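Long-range contacts in tumor necrosis factor ligand superfamily member 13 (Mus musculus, PDB 1U5X), which is a homotrimeric cytokine of the tumor necrosis factor family that binds the receptors TACI and BCMA and takes part in regulating tumor cell growth: residues A[53-58]-A[135-140]; A[69-74]-A[83-88]. One frame throughout, in Å; residues are numbered along the deposited sequence.

Contact 1: A[53-58]-A[135-140]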
# COMPACT_ATOMS: atom_id res chain seq x y z
N TYR A 53 4.62 13.66 5.51
CA TYR A 53 4.18 12.43 6.14
C TYR A 53 3.77 11.43 5.12
O TYR A 53 3.12 11.77 4.15
CB TYR A 53 2.93 12.71 6.98
CG TYR A 53 3.16 13.59 8.17
CD1 TYR A 53 3.13 14.98 8.05
CD2 TYR A 53 3.34 13.04 9.44
CE1 TYR A 53 3.30 15.80 9.17
CE2 TYR A 53 3.51 13.86 10.57
CZ TYR A 53 3.50 15.23 10.42
OH TYR A 53 3.65 16.01 11.53
N LEU A 54 4.14 10.19 5.37
CA LEU A 54 3.47 9.05 4.76
C LEU A 54 2.17 8.83 5.51
O LEU A 54 2.17 8.72 6.75
CB LEU A 54 4.36 7.83 4.91
CG LEU A 54 3.78 6.51 4.40
CD1 LEU A 54 3.54 6.56 2.89
CD2 LEU A 54 4.72 5.33 4.78
N LEU A 55 1.06 8.81 4.76
CA LEU A 55 -0.27 8.58 5.29
C LEU A 55 -0.80 7.35 4.60
O LEU A 55 -0.78 7.27 3.39
CB LEU A 55 -1.16 9.79 4.95
CG LEU A 55 -2.50 10.07 5.60
CD1 LEU A 55 -2.64 9.57 7.00
CD2 LEU A 55 -2.76 11.58 5.52
N TYR A 56 -1.28 6.39 5.37
CA TYR A 56 -1.84 5.17 4.80
C TYR A 56 -3.21 4.91 5.43
O TYR A 56 -3.45 5.27 6.59
CB TYR A 56 -0.91 3.96 4.99
CG TYR A 56 -0.55 3.60 6.41
CD1 TYR A 56 -1.35 2.77 7.16
CD2 TYR A 56 0.62 4.10 6.98
CE1 TYR A 56 -0.98 2.42 8.48
CE2 TYR A 56 1.00 3.80 8.27
CZ TYR A 56 0.20 2.93 9.01
OH TYR A 56 0.59 2.65 10.30
N SER A 57 -4.09 4.29 4.66
CA SER A 57 -5.47 4.04 5.04
C SER A 57 -5.91 2.73 4.44
O SER A 57 -5.77 2.51 3.25
CB SER A 57 -6.37 5.15 4.52
OG SER A 57 -7.74 4.78 4.60
N GLN A 58 -6.47 1.86 5.27
CA GLN A 58 -7.17 0.69 4.79
C GLN A 58 -8.54 0.67 5.40
O GLN A 58 -8.74 0.98 6.59
CB GLN A 58 -6.47 -0.63 5.14
CG GLN A 58 -7.15 -1.88 4.49
CD GLN A 58 -6.29 -3.13 4.64
OE1 GLN A 58 -5.25 -3.25 3.95
NE2 GLN A 58 -6.75 -4.09 5.45
N LEU A 135 -5.62 3.32 10.02
CA LEU A 135 -5.17 4.60 9.52
C LEU A 135 -3.85 4.93 10.19
O LEU A 135 -3.72 4.82 11.41
CB LEU A 135 -6.19 5.70 9.88
CG LEU A 135 -5.79 7.14 9.46
CD1 LEU A 135 -5.73 7.29 7.95
CD2 LEU A 135 -6.81 8.13 10.06
N GLY A 136 -2.86 5.32 9.40
CA GLY A 136 -1.61 5.68 10.03
C GLY A 136 -0.76 6.71 9.33
O GLY A 136 -0.98 7.08 8.19
N PHE A 137 0.24 7.18 10.09
CA PHE A 137 1.11 8.31 9.74
C PHE A 137 2.55 8.03 10.10
O PHE A 137 2.83 7.54 11.20
CB PHE A 137 0.72 9.58 10.54
CG PHE A 137 -0.70 10.07 10.33
CD1 PHE A 137 -1.77 9.40 10.89
CD2 PHE A 137 -0.96 11.22 9.60
CE1 PHE A 137 -3.04 9.84 10.70
CE2 PHE A 137 -2.25 11.67 9.43
CZ PHE A 137 -3.29 10.97 9.96
N VAL A 138 3.50 8.43 9.25
CA VAL A 138 4.91 8.45 9.59
C VAL A 138 5.51 9.76 9.11
O VAL A 138 5.52 10.04 7.89
CB VAL A 138 5.70 7.33 8.88
CG1 VAL A 138 7.20 7.39 9.27
CG2 VAL A 138 5.07 5.96 9.17
N LYS A 139 6.02 10.54 10.04
CA LYS A 139 6.73 11.74 9.67
C LYS A 139 8.05 11.39 9.04
O LYS A 139 8.84 10.58 9.58
CB LYS A 139 6.91 12.66 10.87
CG LYS A 139 7.39 14.05 10.48
CD LYS A 139 7.41 14.95 11.69
CE LYS A 139 8.48 16.02 11.61
NZ LYS A 139 8.02 17.25 10.95
N LEU A 140 8.29 11.98 7.86
CA LEU A 140 9.46 11.70 7.04
C LEU A 140 10.50 12.80 7.10
O LEU A 140 10.24 13.90 7.59
CB LEU A 140 9.02 11.44 5.59
CG LEU A 140 8.09 10.25 5.38
CD1 LEU A 140 7.69 10.10 3.89
CD2 LEU A 140 8.67 8.95 5.92
OXT LEU A 140 11.64 12.60 6.65
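L135 packs its CD1 4.0 Å from L55 CD1 and against the carbonyl O of Y56, within the antiparallel pairing of 135-139 with 53-58, two adjacent strands of the TNF jelly roll. At G136 the backbone is gripped twice, G136 N donating to Y56 O and G136 O accepting from Y56 N. The Y56 ring lies flat over this glycine, G136 CA standing 3.6 Å from the ring centroid; with CG between the backbone N and the carbonyl carbon (chi1 59°), the ring is swung across the neighbouring strand. Its OH reaches H9 and the backbone N of V106 in the second subunit. F137, on the opposite face with L55, L135 and Y53, receives L55 CD1 over its ring face, 3.4 Å from the centroid, a tight CH-pi contact inside the sandwich beside I115. V138 forms the next two-way bond pair with L54, and the two side chains meet CB to CB at 4.2 Å. K139 sends its aliphatic chain over the Y53 ring, whose OH bonds to the D49 carbonyl. L140, its carboxylate salt-bridged to R34 of the third subunit, sets CD1 3.8 Å from L54 N.

Contact 2: A[69-74]-A[83-88]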
# COMPACT_ATOMS: atom_id res chain seq x y z
N GLY A 69 -15.36 2.72 -1.31
CA GLY A 69 -14.05 3.30 -1.20
C GLY A 69 -14.01 4.44 -0.21
O GLY A 69 -15.01 5.08 0.08
N GLN A 70 -12.82 4.72 0.26
CA GLN A 70 -12.64 5.76 1.25
C GLN A 70 -11.89 6.92 0.64
O GLN A 70 -11.12 6.74 -0.27
CB GLN A 70 -11.92 5.26 2.49
CG GLN A 70 -10.43 5.01 2.34
CD GLN A 70 -10.15 3.60 1.97
OE1 GLN A 70 -11.00 2.92 1.33
NE2 GLN A 70 -8.97 3.12 2.37
N VAL A 71 -12.12 8.11 1.17
CA VAL A 71 -11.49 9.32 0.73
C VAL A 71 -10.79 9.99 1.89
O VAL A 71 -11.41 10.26 2.91
CB VAL A 71 -12.56 10.31 0.21
CG1 VAL A 71 -11.89 11.51 -0.48
CG2 VAL A 71 -13.55 9.62 -0.73
N VAL A 72 -9.50 10.26 1.73
CA VAL A 72 -8.67 10.89 2.76
C VAL A 72 -8.32 12.31 2.36
O VAL A 72 -7.79 12.52 1.28
CB VAL A 72 -7.34 10.10 2.96
CG1 VAL A 72 -6.46 10.72 4.01
CG2 VAL A 72 -7.62 8.62 3.34
N SER A 73 -8.67 13.28 3.21
CA SER A 73 -8.57 14.70 2.90
C SER A 73 -7.94 15.49 4.03
O SER A 73 -7.93 15.05 5.20
CB SER A 73 -9.94 15.32 2.58
OG SER A 73 -10.67 14.56 1.65
N ARG A 74 -7.41 16.65 3.67
CA ARG A 74 -6.90 17.61 4.63
C ARG A 74 -7.69 18.92 4.55
O ARG A 74 -8.03 19.42 3.47
CB ARG A 74 -5.39 17.86 4.44
CG ARG A 74 -4.98 18.75 3.27
CD ARG A 74 -3.75 19.59 3.56
NE ARG A 74 -2.93 19.79 2.37
CZ ARG A 74 -2.80 20.93 1.70
NH1 ARG A 74 -3.45 22.03 2.08
NH2 ARG A 74 -2.02 20.98 0.62
N LEU A 83 -6.54 14.23 -0.52
CA LEU A 83 -5.18 13.74 -0.64
C LEU A 83 -5.12 12.50 -1.53
O LEU A 83 -4.39 12.46 -2.52
CB LEU A 83 -4.58 13.49 0.72
CG LEU A 83 -4.50 14.72 1.65
CD1 LEU A 83 -3.79 14.33 2.94
CD2 LEU A 83 -3.82 15.88 1.01
N PHE A 84 -5.88 11.49 -1.17
CA PHE A 84 -6.01 10.33 -2.02
C PHE A 84 -7.30 9.58 -1.74
O PHE A 84 -7.93 9.78 -0.71
CB PHE A 84 -4.83 9.38 -1.81
CG PHE A 84 -4.68 8.85 -0.42
CD1 PHE A 84 -3.94 9.57 0.51
CD2 PHE A 84 -5.23 7.64 -0.02
CE1 PHE A 84 -3.74 9.09 1.81
CE2 PHE A 84 -5.03 7.14 1.27
CZ PHE A 84 -4.27 7.87 2.19
N ARG A 85 -7.66 8.69 -2.64
CA ARG A 85 -8.83 7.82 -2.44
C ARG A 85 -8.51 6.37 -2.88
O ARG A 85 -7.62 6.13 -3.67
CB ARG A 85 -10.06 8.42 -3.11
CG ARG A 85 -10.37 7.86 -4.49
CD ARG A 85 -11.34 8.67 -5.38
NE ARG A 85 -12.54 9.20 -4.73
CZ ARG A 85 -12.91 10.49 -4.70
NH1 ARG A 85 -12.16 11.44 -5.26
NH2 ARG A 85 -14.03 10.83 -4.10
N CYS A 86 -9.25 5.43 -2.31
CA CYS A 86 -9.20 4.04 -2.70
C CYS A 86 -10.57 3.68 -3.24
O CYS A 86 -11.56 4.17 -2.70
CB CYS A 86 -8.85 3.22 -1.46
SG CYS A 86 -8.49 1.54 -1.88
N ILE A 87 -10.66 2.90 -4.31
CA ILE A 87 -11.97 2.53 -4.89
C ILE A 87 -12.01 1.03 -5.21
O ILE A 87 -11.07 0.52 -5.80
CB ILE A 87 -12.28 3.35 -6.18
CG1 ILE A 87 -12.08 4.85 -5.97
CG2 ILE A 87 -13.70 3.12 -6.61
CD1 ILE A 87 -11.86 5.57 -7.23
N ARG A 88 -13.11 0.34 -4.87
CA ARG A 88 -13.26 -1.10 -5.11
C ARG A 88 -14.67 -1.45 -5.50
O ARG A 88 -15.57 -1.18 -4.73
CB ARG A 88 -13.01 -1.91 -3.83
CG ARG A 88 -11.61 -1.98 -3.42
CD ARG A 88 -10.91 -3.30 -3.69
NE ARG A 88 -9.49 -3.10 -3.51
CZ ARG A 88 -8.75 -2.23 -4.20
NH1 ARG A 88 -9.26 -1.50 -5.18
NH2 ARG A 88 -7.46 -2.10 -3.90
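V72 and F84 lie side by side on one face of the 71-75/80-85 hairpin of the jelly roll, the valine seated over the face of the phenyl ring. V72 CB is 3.9 Å from the ring centroid and only 14° off its normal, while CG2 comes to 3.6 Å from CZ. The ring takes this position because F84 CG sits between the backbone N and the carbonyl carbon (chi1 60°). Next to them L83 crosses R74 at about a right angle, CD2 meeting R74 CG at 3.8 Å; the arginine's NH2 is salt-bridged to E81. On the other face V71 and R85 form a non-hydrogen-bonded pair. Q70 bends at chi2 to lay its amide against C86 CB, OE1 at 3.5 Å, while NE2 hydrogen-bonds to S57 OG and C101 O; C86 SG continues into the disulfide with C101. In the backbone L83 and F84 both face V72 in a classic beta bulge: V72 O accepts from L83 N at 2.8 Å and from F84 N at 3.3 Å. V72 N answers with a nearly straight bond to F84 O. One carbonyl thus accepts from two successive amides, so the extra residue of the bulge is taken up with both N-H groups bonded.

Overall arrangement
Contact 2 is nested within the chain loop closed by contact 1, and their centres lie 13 Å apart in the same jelly-roll domain. They meet directly: S57 OG and Q70 NE2 are 3.0 Å apart, a probable hydrogen bond, and S57 CB packs 3.9 Å from V72 CG2. F84 CZ also approaches L55 O at 3.7 Å, so strand 51-61 touches both strands of the hairpin. Both contacts reach the trimer interface, where Q58 NE2 of one subunit bonds to R85 O of another. The C-terminal carboxylate of L140 in contact 1 and R88 in contact 2 engage neighbouring subunits too, so residues of both pairings take part in the homotrimer contacts.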